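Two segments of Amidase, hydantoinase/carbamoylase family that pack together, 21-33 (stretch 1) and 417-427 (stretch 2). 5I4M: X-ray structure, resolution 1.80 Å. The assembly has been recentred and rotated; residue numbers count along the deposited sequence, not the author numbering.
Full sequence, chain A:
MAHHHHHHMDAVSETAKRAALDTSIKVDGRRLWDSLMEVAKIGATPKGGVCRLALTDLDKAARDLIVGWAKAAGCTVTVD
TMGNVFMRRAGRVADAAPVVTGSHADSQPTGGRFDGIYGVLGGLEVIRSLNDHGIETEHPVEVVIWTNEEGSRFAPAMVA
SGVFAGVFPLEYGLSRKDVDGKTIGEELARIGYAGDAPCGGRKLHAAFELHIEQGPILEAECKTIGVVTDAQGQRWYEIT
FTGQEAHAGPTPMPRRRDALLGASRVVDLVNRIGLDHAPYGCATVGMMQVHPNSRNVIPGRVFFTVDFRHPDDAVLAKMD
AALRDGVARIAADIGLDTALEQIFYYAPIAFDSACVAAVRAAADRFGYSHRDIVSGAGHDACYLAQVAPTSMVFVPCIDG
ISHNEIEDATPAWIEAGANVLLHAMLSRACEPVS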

ATOM      1  N   LEU A  21      45.840 -22.137  21.352  1.00 55.76           N
ATOM      2  CA  LEU A  21      45.460 -22.727  20.074  1.00 53.66           C
ATOM      3  C   LEU A  21      44.823 -24.101  20.238  1.00 46.74           C
ATOM      4  O   LEU A  21      44.633 -24.806  19.241  1.00 47.65           O
ATOM      5  CB  LEU A  21      46.672 -22.814  19.139  1.00 55.89           C
ATOM      6  N   ASP A  22      44.497 -24.501  21.469  1.00 42.43           N
ATOM      7  CA  ASP A  22      43.800 -25.755  21.725  1.00 42.24           C
ATOM      8  C   ASP A  22      42.406 -25.710  21.112  1.00 38.87           C
ATOM      9  O   ASP A  22      41.525 -25.001  21.608  1.00 39.54           O
ATOM     10  CB  ASP A  22      43.711 -26.028  23.232  1.00 40.64           C
ATOM     11  CG  ASP A  22      43.153 -27.410  23.557  1.00 43.17           C
ATOM     12  OD1 ASP A  22      42.554 -28.061  22.677  1.00 42.83           O
ATOM     13  OD2 ASP A  22      43.307 -27.848  24.714  1.00 46.26           O
ATOM     14  N   THR A  23      42.195 -26.482  20.049  1.00 37.66           N
ATOM     15  CA  THR A  23      40.936 -26.492  19.319  1.00 32.40           C
ATOM     16  C   THR A  23      40.103 -27.733  19.607  1.00 31.60           C
ATOM     17  O   THR A  23      39.104 -27.962  18.922  1.00 31.10           O
ATOM     18  CB  THR A  23      41.206 -26.379  17.818  1.00 31.68           C
ATOM     19  OG1 THR A  23      42.122 -27.405  17.427  1.00 38.56           O
ATOM     20  CG2 THR A  23      41.821 -25.029  17.489  1.00 29.89           C
ATOM     21  N   SER A  24      40.486 -28.534  20.608  1.00 31.88           N
ATOM     22  CA  SER A  24      39.755 -29.766  20.900  1.00 35.13           C
ATOM     23  C   SER A  24      38.332 -29.487  21.373  1.00 34.72           C
ATOM     24  O   SER A  24      37.444 -30.329  21.200  1.00 31.52           O
ATOM     25  CB  SER A  24      40.510 -30.586  21.943  1.00 37.03           C
ATOM     26  OG  SER A  24      40.844 -29.788  23.063  1.00 41.69           O
ATOM     27  N   ILE A  25      38.094 -28.322  21.967  1.00 26.63           N
ATOM     28  CA  ILE A  25      36.752 -27.915  22.360  1.00 24.20           C
ATOM     29  C   ILE A  25      36.147 -27.154  21.186  1.00 23.01           C
ATOM     30  O   ILE A  25      36.514 -26.007  20.922  1.00 24.42           O
ATOM     31  CB  ILE A  25      36.777 -27.057  23.629  1.00 26.63           C
ATOM     32  CG1 ILE A  25      37.466 -27.817  24.763  1.00 31.95           C
ATOM     33  CG2 ILE A  25      35.365 -26.634  24.019  1.00 27.32           C
ATOM     34  CD1 ILE A  25      37.618 -27.001  26.018  1.00 33.30           C
ATOM     35  N   LYS A  26      35.225 -27.791  20.469  1.00 26.17           N
ATOM     36  CA  LYS A  26      34.684 -27.187  19.261  1.00 16.20           C
ATOM     37  C   LYS A  26      33.249 -27.651  19.063  1.00 15.47           C
ATOM     38  O   LYS A  26      32.803 -28.631  19.663  1.00 17.30           O
ATOM     39  CB  LYS A  26      35.543 -27.523  18.033  1.00 26.33           C
ATOM     40  CG  LYS A  26      35.830 -29.006  17.837  1.00 32.40           C
ATOM     41  CD  LYS A  26      36.680 -29.236  16.585  1.00 35.59           C
ATOM     42  CE  LYS A  26      36.806 -30.716  16.252  1.00 43.47           C
ATOM     43  NZ  LYS A  26      37.609 -31.454  17.265  1.00 48.17           N
ATOM     44  N   VAL A  27      32.524 -26.921  18.222  1.00 14.59           N
ATOM     45  CA  VAL A  27      31.106 -27.201  18.043  1.00 13.90           C
ATOM     46  C   VAL A  27      30.926 -28.405  17.126  1.00 14.29           C
ATOM     47  O   VAL A  27      31.852 -28.847  16.434  1.00 15.06           O
ATOM     48  CB  VAL A  27      30.358 -25.971  17.496  1.00 14.95           C
ATOM     49  CG1 VAL A  27      30.520 -24.792  18.439  1.00 15.98           C
ATOM     50  CG2 VAL A  27      30.865 -25.622  16.111  1.00 12.97           C
ATOM     51  N   ASP A  28      29.713 -28.952  17.149  1.00 13.96           N
ATOM     52  CA  ASP A  28      29.262 -29.959  16.190  1.00 17.49           C
ATOM     53  C   ASP A  28      28.619 -29.191  15.040  1.00 17.02           C
ATOM     54  O   ASP A  28      27.462 -28.780  15.128  1.00 15.50           O
ATOM     55  CB  ASP A  28      28.285 -30.920  16.865  1.00 20.27           C
ATOM     56  CG  ASP A  28      27.847 -32.069  15.966  1.00 21.96           C
ATOM     57  OD1 ASP A  28      27.818 -31.915  14.724  1.00 17.89           O
ATOM     58  OD2 ASP A  28      27.509 -33.137  16.523  1.00 22.44           O
ATOM     59  N   GLY A  29      29.379 -28.976  13.962  1.00 15.62           N
ATOM     60  CA  GLY A  29      28.900 -28.108  12.895  1.00 15.60           C
ATOM     61  C   GLY A  29      27.676 -28.650  12.178  1.00 15.88           C
ATOM     62  O   GLY A  29      26.795 -27.888  11.772  1.00 16.63           O
ATOM     63  N   ARG A  30      27.611 -29.968  11.991  1.00 14.03           N
ATOM     64  CA  ARG A  30      26.450 -30.547  11.326  1.00 13.71           C
ATOM     65  C   ARG A  30      25.211 -30.438  12.199  1.00 16.67           C
ATOM     66  O   ARG A  30      24.119 -30.139  11.700  1.00 18.32           O
ATOM     67  CB  ARG A  30      26.715 -32.008  10.959  1.00 24.15           C
ATOM     68  CG  ARG A  30      25.524 -32.656  10.266  1.00 31.71           C
ATOM     69  CD  ARG A  30      25.777 -34.108   9.896  1.00 40.63           C
ATOM     70  NE  ARG A  30      26.100 -34.929  11.059  1.00 48.58           N
ATOM     71  CZ  ARG A  30      26.296 -36.243  11.009  1.00 52.70           C
ATOM     72  NH1 ARG A  30      26.189 -36.886   9.851  1.00 53.19           N
ATOM     73  NH2 ARG A  30      26.594 -36.917  12.112  1.00 53.59           N
ATOM     74  N   ARG A  31      25.358 -30.676  13.503  1.00 15.14           N
ATOM     75  CA  ARG A  31      24.224 -30.525  14.406  1.00 13.74           C
ATOM     76  C   ARG A  31      23.660 -29.113  14.339  1.00 14.54           C
ATOM     77  O   ARG A  31      22.440 -28.928  14.275  1.00 14.74           O
ATOM     78  CB  ARG A  31      24.643 -30.871  15.831  1.00 16.08           C
ATOM     79  CG  ARG A  31      23.507 -30.799  16.840  1.00 12.71           C
ATOM     80  CD  ARG A  31      23.956 -31.381  18.176  1.00 15.72           C
ATOM     81  NE  ARG A  31      25.079 -30.640  18.745  1.00 15.81           N
ATOM     82  CZ  ARG A  31      25.841 -31.096  19.733  1.00 14.58           C
ATOM     83  NH1 ARG A  31      25.601 -32.298  20.243  1.00 16.94           N
ATOM     84  NH2 ARG A  31      26.849 -30.366  20.201  1.00 18.52           N
ATOM     85  N   LEU A  32      24.538 -28.103  14.330  1.00 12.05           N
ATOM     86  CA  LEU A  32      24.090 -26.719  14.228  1.00 10.70           C
ATOM     87  C   LEU A  32      23.423 -26.451  12.880  1.00 11.58           C
ATOM     88  O   LEU A  32      22.333 -25.874  12.818  1.00 10.33           O
ATOM     89  CB  LEU A  32      25.282 -25.781  14.440  1.00 10.64           C
ATOM     90  CG  LEU A  32      25.016 -24.292  14.190  1.00  9.96           C
ATOM     91  CD1 LEU A  32      23.867 -23.784  15.025  1.00 12.43           C
ATOM     92  CD2 LEU A  32      26.291 -23.498  14.499  1.00 12.77           C
ATOM     93  N   TRP A  33      24.072 -26.859  11.786  1.00 12.46           N
ATOM     94  CA  TRP A  33      23.499 -26.664  10.457  1.00 15.22           C
ATOM     95  C   TRP A  33      22.129 -27.317  10.342  1.00 16.78           C
ATOM     96  O   TRP A  33      21.180 -26.706   9.835  1.00 11.27           O
ATOM     97  CB  TRP A  33      24.436 -27.221   9.387  1.00 15.26           C
ATOM     98  CG  TRP A  33      23.895 -27.024   7.997  1.00 16.43           C
ATOM     99  CD1 TRP A  33      23.140 -27.909   7.270  1.00 19.97           C
ATOM    100  CD2 TRP A  33      24.044 -25.861   7.179  1.00 16.42           C
ATOM    101  NE1 TRP A  33      22.817 -27.364   6.046  1.00 14.93           N
ATOM    102  CE2 TRP A  33      23.354 -26.105   5.971  1.00 17.01           C
ATOM    103  CE3 TRP A  33      24.688 -24.626   7.352  1.00 15.14           C
ATOM    104  CZ2 TRP A  33      23.314 -25.173   4.934  1.00 15.15           C
ATOM    105  CZ3 TRP A  33      24.637 -23.702   6.324  1.00 11.35           C
ATOM    106  CH2 TRP A  33      23.957 -23.977   5.132  1.00 13.61           C
TER
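Stretch 2 (417-427) GANVLLHAMLS

Stretch 2 is helical throughout, a segment of a longer helix, and it lies against the extended part of stretch 1, I25 to V27, just before stretch 1 enters its own helix at G29. The two run in opposite senses along the contact: I25 is nearest H423 (CA to CA 8.3 Å), whereas K26, one residue later, is nearest N419 (CA to CA 5.8 Å), one helical turn back. Together they bury 403 Å².

I25 and V27 cover the most surface. Both point their CA-to-CB bonds toward the helix, while K26 between them is turned sideways and its long chain leads away, leaving the charged end free of the apolar contact. I25 CG2 lies 4.0 Å from L422 CD2 and 4.0 Å from L426 CD1, so a branched aliphatic side chain meets two leucines one turn apart. V27 CG1 reaches the same L422 CD2 at 4.0 Å and the CB of A418 at 3.9 Å. A418 also receives L32 from the following helix, with L32 CD2 3.5 Å from A418 CB; the A418 side chain is a single methyl, and L32 CD2 packs directly on it.

This segment is neither helix nor sheet, and two helix side chains bond to its backbone, at I25 O and V27 N. H423, directed sideways at CB but with its ring end nearer, donates from NE2 to I25 O at 2.7 Å; the oxygen lies near the ring plane, as a good imidazole hydrogen bond requires. One turn earlier, N419 OD1 accepts from V27 N at 2.8 Å, with an N-H...O angle of 165°. The amide's other end is useful too: a water accepts from N419 ND2 at 3.1 Å and donates to V27 O at 2.8 Å. The asparagine thus serves both the NH and, through water, the carbonyl of V27.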

ATOM      1  N   GLY A 417      31.759 -19.385  12.925  1.00 10.08           N
ATOM      2  CA  GLY A 417      31.252 -18.360  13.824  1.00 10.53           C
ATOM      3  C   GLY A 417      30.850 -18.929  15.167  1.00 11.99           C
ATOM      4  O   GLY A 417      31.041 -18.291  16.204  1.00 11.37           O
ATOM      5  N   ALA A 418      30.294 -20.148  15.167  1.00 11.09           N
ATOM      6  CA  ALA A 418      29.894 -20.795  16.412  1.00 11.87           C
ATOM      7  C   ALA A 418      31.098 -21.222  17.240  1.00 12.71           C
ATOM      8  O   ALA A 418      31.034 -21.198  18.473  1.00 13.76           O
ATOM      9  CB  ALA A 418      28.993 -22.001  16.117  1.00 10.02           C
ATOM     10  N   ASN A 419      32.196 -21.631  16.592  1.00 11.47           N
ATOM     11  CA  ASN A 419      33.418 -21.914  17.341  1.00 10.75           C
ATOM     12  C   ASN A 419      33.950 -20.658  18.020  1.00 11.02           C
ATOM     13  O   ASN A 419      34.408 -20.704  19.172  1.00 12.91           O
ATOM     14  CB  ASN A 419      34.471 -22.520  16.414  1.00 12.33           C
ATOM     15  CG  ASN A 419      34.309 -24.021  16.265  1.00 14.05           C
ATOM     16  OD1 ASN A 419      33.878 -24.701  17.197  1.00 17.07           O
ATOM     17  ND2 ASN A 419      34.655 -24.548  15.093  1.00 12.62           N
ATOM     18  N   VAL A 420      33.891 -19.523  17.329  1.00 10.21           N
ATOM     19  CA  VAL A 420      34.383 -18.283  17.922  1.00 12.38           C
ATOM     20  C   VAL A 420      33.482 -17.855  19.073  1.00 12.94           C
ATOM     21  O   VAL A 420      33.958 -17.448  20.141  1.00 14.95           O
ATOM     22  CB  VAL A 420      34.494 -17.204  16.831  1.00 12.69           C
ATOM     23  CG1 VAL A 420      34.773 -15.840  17.449  1.00  9.68           C
ATOM     24  CG2 VAL A 420      35.591 -17.595  15.837  1.00 11.96           C
ATOM     25  N   LEU A 421      32.166 -17.950  18.881  1.00  9.65           N
ATOM     26  CA  LEU A 421      31.235 -17.655  19.967  1.00 12.69           C
ATOM     27  C   LEU A 421      31.499 -18.557  21.165  1.00  9.97           C
ATOM     28  O   LEU A 421      31.560 -18.094  22.308  1.00 12.77           O
ATOM     29  CB  LEU A 421      29.793 -17.826  19.483  1.00 10.03           C
ATOM     30  CG  LEU A 421      28.727 -17.591  20.555  1.00 11.31           C
ATOM     31  CD1 LEU A 421      28.704 -16.117  20.935  1.00  9.05           C
ATOM     32  CD2 LEU A 421      27.336 -18.060  20.100  1.00  9.33           C
ATOM     33  N   LEU A 422      31.651 -19.860  20.913  1.00 11.54           N
ATOM     34  CA  LEU A 422      31.940 -20.818  21.976  1.00 12.65           C
ATOM     35  C   LEU A 422      33.136 -20.389  22.811  1.00 10.93           C
ATOM     36  O   LEU A 422      33.066 -20.349  24.045  1.00 15.40           O
ATOM     37  CB  LEU A 422      32.191 -22.202  21.369  1.00 11.04           C
ATOM     38  CG  LEU A 422      32.682 -23.307  22.307  1.00 14.26           C
ATOM     39  CD1 LEU A 422      31.657 -23.574  23.409  1.00 14.07           C
ATOM     40  CD2 LEU A 422      32.988 -24.595  21.523  1.00 14.82           C
ATOM     41  N   HIS A 423      34.253 -20.068  22.160  1.00 11.27           N
ATOM     42  CA  HIS A 423      35.441 -19.770  22.947  1.00 11.20           C
ATOM     43  C   HIS A 423      35.423 -18.377  23.549  1.00 16.70           C
ATOM     44  O   HIS A 423      35.951 -18.187  24.653  1.00 18.00           O
ATOM     45  CB  HIS A 423      36.690 -20.015  22.118  1.00 14.57           C
ATOM     46  CG  HIS A 423      37.097 -21.451  22.149  1.00 17.05           C
ATOM     47  ND1 HIS A 423      37.975 -21.949  23.086  1.00 22.52           N
ATOM     48  CD2 HIS A 423      36.650 -22.518  21.445  1.00 16.88           C
ATOM     49  CE1 HIS A 423      38.102 -23.253  22.913  1.00 26.13           C
ATOM     50  NE2 HIS A 423      37.309 -23.624  21.925  1.00 22.50           N
ATOM     51  N   ALA A 424      34.823 -17.401  22.873  1.00 14.45           N
ATOM     52  CA  ALA A 424      34.678 -16.090  23.493  1.00 12.13           C
ATOM     53  C   ALA A 424      33.816 -16.183  24.741  1.00 16.39           C
ATOM     54  O   ALA A 424      34.130 -15.576  25.773  1.00 16.72           O
ATOM     55  CB  ALA A 424      34.081 -15.097  22.497  1.00 11.49           C
ATOM     56  N   MET A 425      32.724 -16.942  24.668  1.00 12.96           N
ATOM     57  CA  MET A 425      31.880 -17.134  25.841  1.00 14.04           C
ATOM     58  C   MET A 425      32.621 -17.905  26.922  1.00 16.58           C
ATOM     59  O   MET A 425      32.574 -17.538  28.103  1.00 17.89           O
ATOM     60  CB  MET A 425      30.591 -17.857  25.454  1.00 10.59           C
ATOM     61  CG  MET A 425      29.663 -17.025  24.588  1.00 13.00           C
ATOM     62  SD  MET A 425      28.118 -17.908  24.310  1.00 15.59           S
ATOM     63  CE  MET A 425      27.422 -17.913  25.964  1.00 18.27           C
ATOM     64  N   LEU A 426      33.311 -18.983  26.536  1.00 13.84           N
ATOM     65  CA  LEU A 426      34.085 -19.747  27.513  1.00 18.64           C
ATOM     66  C   LEU A 426      35.104 -18.868  28.214  1.00 20.29           C
ATOM     67  O   LEU A 426      35.292 -18.965  29.434  1.00 22.39           O
ATOM     68  CB  LEU A 426      34.796 -20.912  26.834  1.00 19.40           C
ATOM     69  CG  LEU A 426      34.093 -22.257  26.864  1.00 28.27           C
ATOM     70  CD1 LEU A 426      34.911 -23.254  26.064  1.00 31.05           C
ATOM     71  CD2 LEU A 426      33.910 -22.723  28.303  1.00 30.17           C
ATOM     72  N   SER A 427      35.778 -18.008  27.454  1.00 21.70           N
ATOM     73  CA  SER A 427      36.789 -17.140  28.038  1.00 26.12           C
ATOM     74  C   SER A 427      36.213 -16.312  29.181  1.00 25.64           C
ATOM     75  O   SER A 427      36.834 -16.186  30.242  1.00 25.70           O
ATOM     76  CB  SER A 427      37.374 -16.242  26.952  1.00 27.28           C
ATOM     77  OG  SER A 427      38.415 -15.437  27.466  1.00 37.92           O
TER
HETATM   78  O   HOH W   1      33.937 -27.605  14.986  1.00 19.90           O